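Local coordinates for transcriptional activator PlcR protein (Bacillus thuringiensis, PDB 3U3W) that activates transcription of virulence genes as a quorum-sensing regulator, binding DNA through a helix-turn-helix domain and the signal peptide PapR through a tetratricopeptide-repeat domain, at residues 113-117 / 153-157; 199-203 / 215-221. The contacts are given in a common frame with arbitrary orientation. Residue numbers count along the deposited sequence, not the author numbering.

Interaction 1: residues 113-117 / 153-157; sequences QFLQW and QNLYI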
ATOM      1  N   GLN A 113      11.024 -17.223 -10.177  1.00 35.34           N
ATOM      2  CA  GLN A 113      10.083 -16.778 -11.195  1.00 35.13           C
ATOM      3  C   GLN A 113      10.093 -15.265 -11.376  1.00 35.93           C
ATOM      4  O   GLN A 113      10.043 -14.769 -12.501  1.00 29.78           O
ATOM      5  CB  GLN A 113       8.679 -17.252 -10.878  1.00 32.99           C
ATOM      6  CG  GLN A 113       7.739 -17.086 -12.039  1.00 33.70           C
ATOM      7  CD  GLN A 113       6.313 -17.251 -11.614  1.00 38.29           C
ATOM      8  OE1 GLN A 113       5.878 -16.603 -10.674  1.00 40.56           O
ATOM      9  NE2 GLN A 113       5.576 -18.134 -12.283  1.00 40.43           N
ATOM     10  N   PHE A 114      10.160 -14.541 -10.264  1.00 32.40           N
ATOM     11  CA  PHE A 114      10.260 -13.095 -10.309  1.00 22.66           C
ATOM     12  C   PHE A 114      11.535 -12.644 -11.055  1.00 29.91           C
ATOM     13  O   PHE A 114      11.487 -11.762 -11.909  1.00 28.59           O
ATOM     14  CB  PHE A 114      10.241 -12.512  -8.888  1.00 28.49           C
ATOM     15  CG  PHE A 114      10.601 -11.062  -8.843  1.00 17.49           C
ATOM     16  CD1 PHE A 114       9.628 -10.094  -9.016  1.00 25.37           C
ATOM     17  CD2 PHE A 114      11.918 -10.670  -8.706  1.00 23.24           C
ATOM     18  CE1 PHE A 114       9.960  -8.754  -9.004  1.00 31.59           C
ATOM     19  CE2 PHE A 114      12.266  -9.331  -8.697  1.00 27.48           C
ATOM     20  CZ  PHE A 114      11.288  -8.367  -8.850  1.00 33.00           C
ATOM     21  N   LEU A 115      12.675 -13.253 -10.732  1.00 36.78           N
ATOM     22  CA  LEU A 115      13.937 -12.937 -11.416  1.00 34.84           C
ATOM     23  C   LEU A 115      13.866 -13.172 -12.936  1.00 29.43           C
ATOM     24  O   LEU A 115      14.261 -12.320 -13.730  1.00 29.22           O
ATOM     25  CB  LEU A 115      15.080 -13.763 -10.828  1.00 34.28           C
ATOM     26  CG  LEU A 115      15.394 -13.644  -9.334  1.00 38.69           C
ATOM     27  CD1 LEU A 115      16.352 -14.760  -8.941  1.00 28.88           C
ATOM     28  CD2 LEU A 115      15.941 -12.252  -8.960  1.00 28.06           C
ATOM     29  N   GLN A 116      13.364 -14.340 -13.315  1.00 20.00           N
ATOM     30  CA  GLN A 116      13.234 -14.727 -14.715  1.00 38.28           C
ATOM     31  C   GLN A 116      12.297 -13.804 -15.494  1.00 37.12           C
ATOM     32  O   GLN A 116      12.656 -13.330 -16.573  1.00 31.49           O
ATOM     33  CB  GLN A 116      12.776 -16.189 -14.830  1.00 30.78           C
ATOM     34  CG  GLN A 116      13.803 -17.181 -14.278  1.00 45.86           C
ATOM     35  CD  GLN A 116      13.542 -18.617 -14.699  1.00 57.32           C
ATOM     36  OE1 GLN A 116      12.573 -19.242 -14.259  1.00 68.18           O
ATOM     37  NE2 GLN A 116      14.409 -19.149 -15.557  1.00 66.81           N
ATOM     38  N   TRP A 117      11.106 -13.557 -14.940  1.00 30.78           N
ATOM     39  CA  TRP A 117      10.183 -12.561 -15.485  1.00 24.13           C
ATOM     40  C   TRP A 117      10.930 -11.256 -15.760  1.00 34.38           C
ATOM     41  O   TRP A 117      10.952 -10.781 -16.895  1.00 26.56           O
ATOM     42  CB  TRP A 117       8.967 -12.368 -14.545  1.00 33.01           C
ATOM     43  CG  TRP A 117       8.241 -11.053 -14.647  1.00 33.96           C
ATOM     44  CD1 TRP A 117       7.972 -10.337 -15.783  1.00 36.38           C
ATOM     45  CD2 TRP A 117       7.707 -10.282 -13.557  1.00 32.10           C
ATOM     46  NE1 TRP A 117       7.298  -9.172 -15.465  1.00 34.89           N
ATOM     47  CE2 TRP A 117       7.132  -9.117 -14.107  1.00 29.43           C
ATOM     48  CE3 TRP A 117       7.658 -10.468 -12.174  1.00 40.46           C
ATOM     49  CZ2 TRP A 117       6.530  -8.144 -13.319  1.00 32.66           C
ATOM     50  CZ3 TRP A 117       7.044  -9.499 -11.395  1.00 36.12           C
ATOM     51  CH2 TRP A 117       6.497  -8.353 -11.970  1.00 35.69           C
ATOM     52  N   GLN A 153       1.572 -12.064  -8.963  1.00 29.34           N
ATOM     53  CA  GLN A 153       2.738 -12.255  -9.832  1.00 31.01           C
ATOM     54  C   GLN A 153       2.411 -12.764 -11.255  1.00 32.50           C
ATOM     55  O   GLN A 153       2.920 -12.224 -12.227  1.00 32.81           O
ATOM     56  CB  GLN A 153       3.764 -13.159  -9.156  1.00 26.22           C
ATOM     57  CG  GLN A 153       5.078 -13.233  -9.892  1.00 35.59           C
ATOM     58  CD  GLN A 153       6.248 -13.507  -8.961  1.00 43.15           C
ATOM     59  OE1 GLN A 153       6.756 -12.598  -8.292  1.00 30.77           O
ATOM     60  NE2 GLN A 153       6.678 -14.765  -8.909  1.00 27.73           N
ATOM     61  N   ASN A 154       1.568 -13.791 -11.369  1.00 25.99           N
ATOM     62  CA  ASN A 154       1.077 -14.232 -12.673  1.00 36.13           C
ATOM     63  C   ASN A 154       0.387 -13.125 -13.478  1.00 35.60           C
ATOM     64  O   ASN A 154       0.530 -13.063 -14.705  1.00 33.46           O
ATOM     65  CB  ASN A 154       0.124 -15.428 -12.537  1.00 28.87           C
ATOM     66  CG  ASN A 154       0.818 -16.664 -12.056  1.00 34.71           C
ATOM     67  OD1 ASN A 154       2.025 -16.810 -12.206  1.00 37.41           O
ATOM     68  ND2 ASN A 154       0.058 -17.570 -11.458  1.00 50.70           N
ATOM     69  N   LEU A 155      -0.384 -12.276 -12.798  1.00 28.87           N
ATOM     70  CA  LEU A 155      -1.041 -11.163 -13.473  1.00 31.59           C
ATOM     71  C   LEU A 155       0.002 -10.179 -13.997  1.00 25.51           C
ATOM     72  O   LEU A 155      -0.127  -9.658 -15.101  1.00 21.89           O
ATOM     73  CB  LEU A 155      -2.077 -10.479 -12.567  1.00 27.40           C
ATOM     74  CG  LEU A 155      -3.238 -11.402 -12.163  1.00 38.89           C
ATOM     75  CD1 LEU A 155      -4.284 -10.674 -11.353  1.00 34.00           C
ATOM     76  CD2 LEU A 155      -3.882 -12.034 -13.381  1.00 45.76           C
ATOM     77  N   TYR A 156       1.057  -9.961 -13.219  1.00 24.57           N
ATOM     78  CA  TYR A 156       2.135  -9.082 -13.658  1.00 32.89           C
ATOM     79  C   TYR A 156       2.817  -9.625 -14.927  1.00 30.47           C
ATOM     80  O   TYR A 156       3.158  -8.874 -15.843  1.00 31.02           O
ATOM     81  CB  TYR A 156       3.169  -8.915 -12.557  1.00 31.68           C
ATOM     82  CG  TYR A 156       2.642  -8.341 -11.259  1.00 34.36           C
ATOM     83  CD1 TYR A 156       1.496  -7.565 -11.234  1.00 36.20           C
ATOM     84  CD2 TYR A 156       3.312  -8.572 -10.051  1.00 34.27           C
ATOM     85  CE1 TYR A 156       1.014  -7.030 -10.033  1.00 38.68           C
ATOM     86  CE2 TYR A 156       2.850  -8.056  -8.865  1.00 28.19           C
ATOM     87  CZ  TYR A 156       1.695  -7.279  -8.856  1.00 45.21           C
ATOM     88  OH  TYR A 156       1.217  -6.751  -7.676  1.00 39.31           O
ATOM     89  N   ILE A 157       3.002 -10.939 -14.972  1.00 26.82           N
ATOM     90  CA  ILE A 157       3.558 -11.603 -16.145  1.00 27.49           C
ATOM     91  C   ILE A 157       2.603 -11.495 -17.364  1.00 36.07           C
ATOM     92  O   ILE A 157       3.036 -11.212 -18.490  1.00 25.00           O
ATOM     93  CB  ILE A 157       3.955 -13.067 -15.801  1.00 28.67           C
ATOM     94  CG1 ILE A 157       5.105 -13.062 -14.783  1.00 28.53           C
ATOM     95  CG2 ILE A 157       4.381 -13.844 -17.056  1.00 19.42           C
ATOM     96  CD1 ILE A 157       5.374 -14.403 -14.123  1.00 29.14           C
TER
HETATM   97  O   HOH W   1       2.903 -19.442 -12.637  1.00 38.44           O
HETATM   98  O   HOH W   2       3.332 -16.700  -9.091  1.00 50.15           O
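The two helical segments run nearly parallel, with 12° between their N-to-C directions. Their axes come no closer than 11.1 Å, so the backbones do not touch. CA atoms pair Phe114 with Gln153 at 7.6 Å and Trp117 with Ile157 at 6.7 Å. Long side chains bridge the gap.

Trp117 gives up the most area to the contact, 92 Å². Ile157 lies over one face of the indole: its CG1 is 4.0 Å from the centroid of the five-membered ring, a CH-pi contact. The six-membered ring of the indole reaches Tyr156, with Trp117 CH2 3.4 Å from Tyr156 CB. The two aromatic rings meet obliquely, with planes at 31°. The Tyr156 hydroxyl is hydrogen-bonded to Asn191.

Beside this apolar patch is a polar one. Gln153 NE2 donates to Gln113 OE1 at 2.7 Å, and also bonds to the Glu110 backbone. The other end of the Gln153 amide, OE1, sits 3.5 Å from Phe114 CB. Gln113 and Asn154 are too far apart to bond directly, since NE2 of Gln113 is 3.8 Å from OD1 of Asn154. One water joins these two atoms, at 3.0 and 2.8 Å respectively.

Helix 131-143 packs against both segments, through Leu141 on Trp117 and Leu138 on Ile157. Trp117 also packs on the backbone of the bound peptide. Near-parallel first helices of successive helix pairs, with the intervening helix packed against both, are characteristic of tetratricopeptide-like repeats. Here Trp117 links that repeat packing to the site of the PapR peptide.

Interaction 2: residues 199-203 / 215-221; sequences RYNHA and SLYQVNK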
ATOM      1  N   ARG A 199      -4.836  -0.468 -16.861  1.00 25.59           N
ATOM      2  CA  ARG A 199      -5.683   0.439 -17.643  1.00 23.37           C
ATOM      3  C   ARG A 199      -4.862   1.376 -18.519  1.00 28.15           C
ATOM      4  O   ARG A 199      -5.267   1.724 -19.635  1.00 26.12           O
ATOM      5  CB  ARG A 199      -6.650   1.230 -16.771  1.00 21.85           C
ATOM      6  CG  ARG A 199      -7.702   0.367 -16.123  1.00 27.11           C
ATOM      7  CD  ARG A 199      -8.798   1.194 -15.460  1.00 27.95           C
ATOM      8  NE  ARG A 199      -9.731   0.298 -14.783  1.00 31.44           N
ATOM      9  CZ  ARG A 199     -10.776  -0.284 -15.365  1.00 40.97           C
ATOM     10  NH1 ARG A 199     -11.059  -0.051 -16.652  1.00 33.64           N
ATOM     11  NH2 ARG A 199     -11.543  -1.102 -14.659  1.00 38.07           N
ATOM     12  N   TYR A 200      -3.691   1.760 -18.027  1.00 29.12           N
ATOM     13  CA  TYR A 200      -2.830   2.650 -18.790  1.00 24.05           C
ATOM     14  C   TYR A 200      -2.289   1.976 -20.044  1.00 29.90           C
ATOM     15  O   TYR A 200      -2.262   2.587 -21.119  1.00 24.30           O
ATOM     16  CB  TYR A 200      -1.677   3.127 -17.939  1.00 18.53           C
ATOM     17  CG  TYR A 200      -0.648   3.933 -18.691  1.00 19.45           C
ATOM     18  CD1 TYR A 200      -0.909   5.242 -19.080  1.00 16.57           C
ATOM     19  CD2 TYR A 200       0.591   3.391 -18.999  1.00 21.54           C
ATOM     20  CE1 TYR A 200       0.031   5.985 -19.752  1.00 19.17           C
ATOM     21  CE2 TYR A 200       1.553   4.129 -19.669  1.00 19.95           C
ATOM     22  CZ  TYR A 200       1.271   5.424 -20.040  1.00 24.29           C
ATOM     23  OH  TYR A 200       2.232   6.162 -20.693  1.00 19.67           O
ATOM     24  N   ASN A 201      -1.844   0.730 -19.891  1.00 26.66           N
ATOM     25  CA  ASN A 201      -1.243  -0.016 -20.990  1.00 22.15           C
ATOM     26  C   ASN A 201      -2.338  -0.314 -21.989  1.00 23.63           C
ATOM     27  O   ASN A 201      -2.168  -0.122 -23.185  1.00 28.04           O
ATOM     28  CB  ASN A 201      -0.601  -1.316 -20.488  1.00 17.27           C
ATOM     29  CG  ASN A 201       0.682  -1.086 -19.681  1.00 26.82           C
ATOM     30  OD1 ASN A 201       1.428  -0.124 -19.918  1.00 23.04           O
ATOM     31  ND2 ASN A 201       0.950  -1.987 -18.724  1.00 21.44           N
ATOM     32  N   HIS A 202      -3.475  -0.759 -21.465  1.00 25.49           N
ATOM     33  CA  HIS A 202      -4.694  -0.971 -22.235  1.00 27.35           C
ATOM     34  C   HIS A 202      -5.066   0.287 -23.026  1.00 27.41           C
ATOM     35  O   HIS A 202      -5.375   0.202 -24.215  1.00 24.02           O
ATOM     36  CB  HIS A 202      -5.832  -1.366 -21.290  1.00 22.53           C
ATOM     37  CG  HIS A 202      -7.075  -1.807 -21.986  1.00 32.02           C
ATOM     38  ND1 HIS A 202      -8.267  -2.015 -21.324  1.00 33.52           N
ATOM     39  CD2 HIS A 202      -7.313  -2.096 -23.287  1.00 36.90           C
ATOM     40  CE1 HIS A 202      -9.188  -2.397 -22.189  1.00 34.00           C
ATOM     41  NE2 HIS A 202      -8.635  -2.458 -23.388  1.00 36.59           N
ATOM     42  N   ALA A 203      -5.020   1.449 -22.369  1.00 24.36           N
ATOM     43  CA  ALA A 203      -5.337   2.708 -23.043  1.00 21.26           C
ATOM     44  C   ALA A 203      -4.383   2.957 -24.195  1.00 30.73           C
ATOM     45  O   ALA A 203      -4.813   3.380 -25.259  1.00 27.00           O
ATOM     46  CB  ALA A 203      -5.306   3.859 -22.090  1.00 26.30           C
ATOM     47  N   SER A 215      -9.987   4.718 -25.371  1.00 38.53           N
ATOM     48  CA  SER A 215      -8.698   4.963 -24.760  1.00 26.77           C
ATOM     49  C   SER A 215      -8.884   6.009 -23.660  1.00 32.02           C
ATOM     50  O   SER A 215      -8.435   5.822 -22.530  1.00 29.60           O
ATOM     51  CB  SER A 215      -7.700   5.454 -25.810  1.00 22.90           C
ATOM     52  OG  SER A 215      -6.412   5.663 -25.256  1.00 27.51           O
ATOM     53  N   LEU A 216      -9.556   7.102 -23.999  1.00 29.59           N
ATOM     54  CA  LEU A 216      -9.785   8.198 -23.058  1.00 32.82           C
ATOM     55  C   LEU A 216     -10.650   7.724 -21.887  1.00 35.93           C
ATOM     56  O   LEU A 216     -10.479   8.165 -20.740  1.00 26.59           O
ATOM     57  CB  LEU A 216     -10.431   9.397 -23.769  1.00 29.59           C
ATOM     58  CG  LEU A 216     -10.823  10.622 -22.939  1.00 39.09           C
ATOM     59  CD1 LEU A 216      -9.610  11.244 -22.273  1.00 25.21           C
ATOM     60  CD2 LEU A 216     -11.577  11.648 -23.784  1.00 25.14           C
ATOM     61  N   TYR A 217     -11.562   6.801 -22.181  1.00 30.20           N
ATOM     62  CA  TYR A 217     -12.371   6.192 -21.139  1.00 29.53           C
ATOM     63  C   TYR A 217     -11.491   5.502 -20.108  1.00 37.28           C
ATOM     64  O   TYR A 217     -11.619   5.749 -18.903  1.00 34.83           O
ATOM     65  CB  TYR A 217     -13.358   5.189 -21.721  1.00 24.49           C
ATOM     66  CG  TYR A 217     -14.061   4.365 -20.672  1.00 28.71           C
ATOM     67  CD1 TYR A 217     -15.133   4.884 -19.947  1.00 28.43           C
ATOM     68  CD2 TYR A 217     -13.656   3.063 -20.402  1.00 23.13           C
ATOM     69  CE1 TYR A 217     -15.775   4.118 -18.970  1.00 27.83           C
ATOM     70  CE2 TYR A 217     -14.297   2.289 -19.442  1.00 25.25           C
ATOM     71  CZ  TYR A 217     -15.358   2.829 -18.732  1.00 29.28           C
ATOM     72  OH  TYR A 217     -15.989   2.073 -17.777  1.00 35.65           O
ATOM     73  N   GLN A 218     -10.602   4.631 -20.586  1.00 32.14           N
ATOM     74  CA  GLN A 218      -9.676   3.932 -19.703  1.00 32.25           C
ATOM     75  C   GLN A 218      -8.746   4.905 -18.983  1.00 29.90           C
ATOM     76  O   GLN A 218      -8.488   4.732 -17.796  1.00 27.19           O
ATOM     77  CB  GLN A 218      -8.865   2.897 -20.468  1.00 29.49           C
ATOM     78  CG  GLN A 218      -9.710   1.776 -21.026  1.00 31.20           C
ATOM     79  CD  GLN A 218     -10.193   0.845 -19.939  1.00 40.20           C
ATOM     80  OE1 GLN A 218      -9.619   0.793 -18.852  1.00 36.00           O
ATOM     81  NE2 GLN A 218     -11.259   0.110 -20.220  1.00 45.43           N
ATOM     82  N   VAL A 219      -8.260   5.917 -19.700  1.00 25.05           N
ATOM     83  CA  VAL A 219      -7.377   6.934 -19.121  1.00 22.31           C
ATOM     84  C   VAL A 219      -8.041   7.677 -17.955  1.00 29.83           C
ATOM     85  O   VAL A 219      -7.473   7.770 -16.858  1.00 25.17           O
ATOM     86  CB  VAL A 219      -6.899   7.967 -20.174  1.00 25.90           C
ATOM     87  CG1 VAL A 219      -6.254   9.167 -19.494  1.00 22.07           C
ATOM     88  CG2 VAL A 219      -5.920   7.339 -21.109  1.00 24.34           C
ATOM     89  N   ASN A 220      -9.252   8.177 -18.187  1.00 26.88           N
ATOM     90  CA  ASN A 220      -9.988   8.918 -17.159  1.00 31.38           C
ATOM     91  C   ASN A 220     -10.379   8.061 -15.969  1.00 27.68           C
ATOM     92  O   ASN A 220     -10.355   8.526 -14.825  1.00 30.66           O
ATOM     93  CB  ASN A 220     -11.225   9.591 -17.748  1.00 25.30           C
ATOM     94  CG  ASN A 220     -10.877  10.791 -18.606  1.00 31.27           C
ATOM     95  OD1 ASN A 220      -9.833  11.421 -18.421  1.00 34.69           O
ATOM     96  ND2 ASN A 220     -11.744  11.105 -19.552  1.00 30.59           N
ATOM     97  N   LYS A 221     -10.741   6.815 -16.244  1.00 24.30           N
ATOM     98  CA  LYS A 221     -10.994   5.854 -15.188  1.00 24.25           C
ATOM     99  C   LYS A 221      -9.724   5.690 -14.330  1.00 26.35           C
ATOM    100  O   LYS A 221      -9.782   5.723 -13.104  1.00 27.23           O
ATOM    101  CB  LYS A 221     -11.415   4.507 -15.783  1.00 29.18           C
ATOM    102  CG  LYS A 221     -12.044   3.560 -14.787  1.00 30.70           C
ATOM    103  CD  LYS A 221     -13.548   3.476 -14.993  1.00 61.97           C
ATOM    104  CE  LYS A 221     -14.187   4.873 -15.054  1.00 63.96           C
ATOM    105  NZ  LYS A 221     -15.664   4.856 -14.772  1.00 65.48           N
TER
HETATM  106  O   HOH W   3     -13.254  -1.554 -18.768  1.00 39.70           O
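Helices 192-208 and 212-228 follow each other in the chain and pack antiparallel here. The segment axes cross at -161° and approach to 8.4 Å. The CA atoms are closest near the turn, 4.4 Å between Ala203 and Ser215.

At that end Ser215 OG donates to the backbone O of Ala203 at 2.8 Å. The hydroxyl is thus satisfied by the main chain of the partner helix. Small side chains allow the close approach. Ala203 CB fits against Val219 CG2 at 3.7 Å and Gln218 CB at 4.0 Å.

Further from the turn the contact becomes polar. Arg199 NH1 donates to Gln218 OE1 at 2.8 Å, with the acceptor near the guanidinium plane. Gln218 NE2 donates to a water at 3.0 Å, so both ends of its amide have partners. The same water is only weakly bonded to Arg199 NH1, at 3.4 Å. Arg199 NE forms a salt bridge with Asp195 in its own helix. One face of the guanidinium rests on the Lys221 chain, with Lys221 CG 4.0 Å from Arg199 NE.

His202 is different. Its ND1 lies 3.7 Å from Gln218 CD and has no polar partner in the model. The side chain also touches Ile175, Glu179 and Leu182 of helix 171-187. Elsewhere on helix 192-208, Asn201 ND2 hydrogen-bonds to the backbone of the bound peptide.

The chemistry therefore divides along the hairpin. Near the turn the buried hydroxyl is paired. Farther away the Gln218 amide is satisfied at both ends, but His202 ND1 is not, so the polar half is incompletely compensated.

Overall arrangement
From the N terminus, the chain passes through the DNA-binding helices before reaching the C-terminal repeat region, which holds both contacts. Interaction 1 joins helix 109-125 to helix 153-167 and closes a loop of 35 residues that contains helix 131-143. The chain then continues through helix 171-187. Interaction 2 joins the next two helices, 192-208 and 212-228, across a short turn. The two loops are in series and neither nest nor cross. The centres of interactions 1 and 2 are about 23 Å apart, and the contacts do not touch. Interaction 1 ties one helix pair to the next, and interaction 2 closes a single hairpin. Each includes a helix that meets the bound peptide, 109-125 and 192-208.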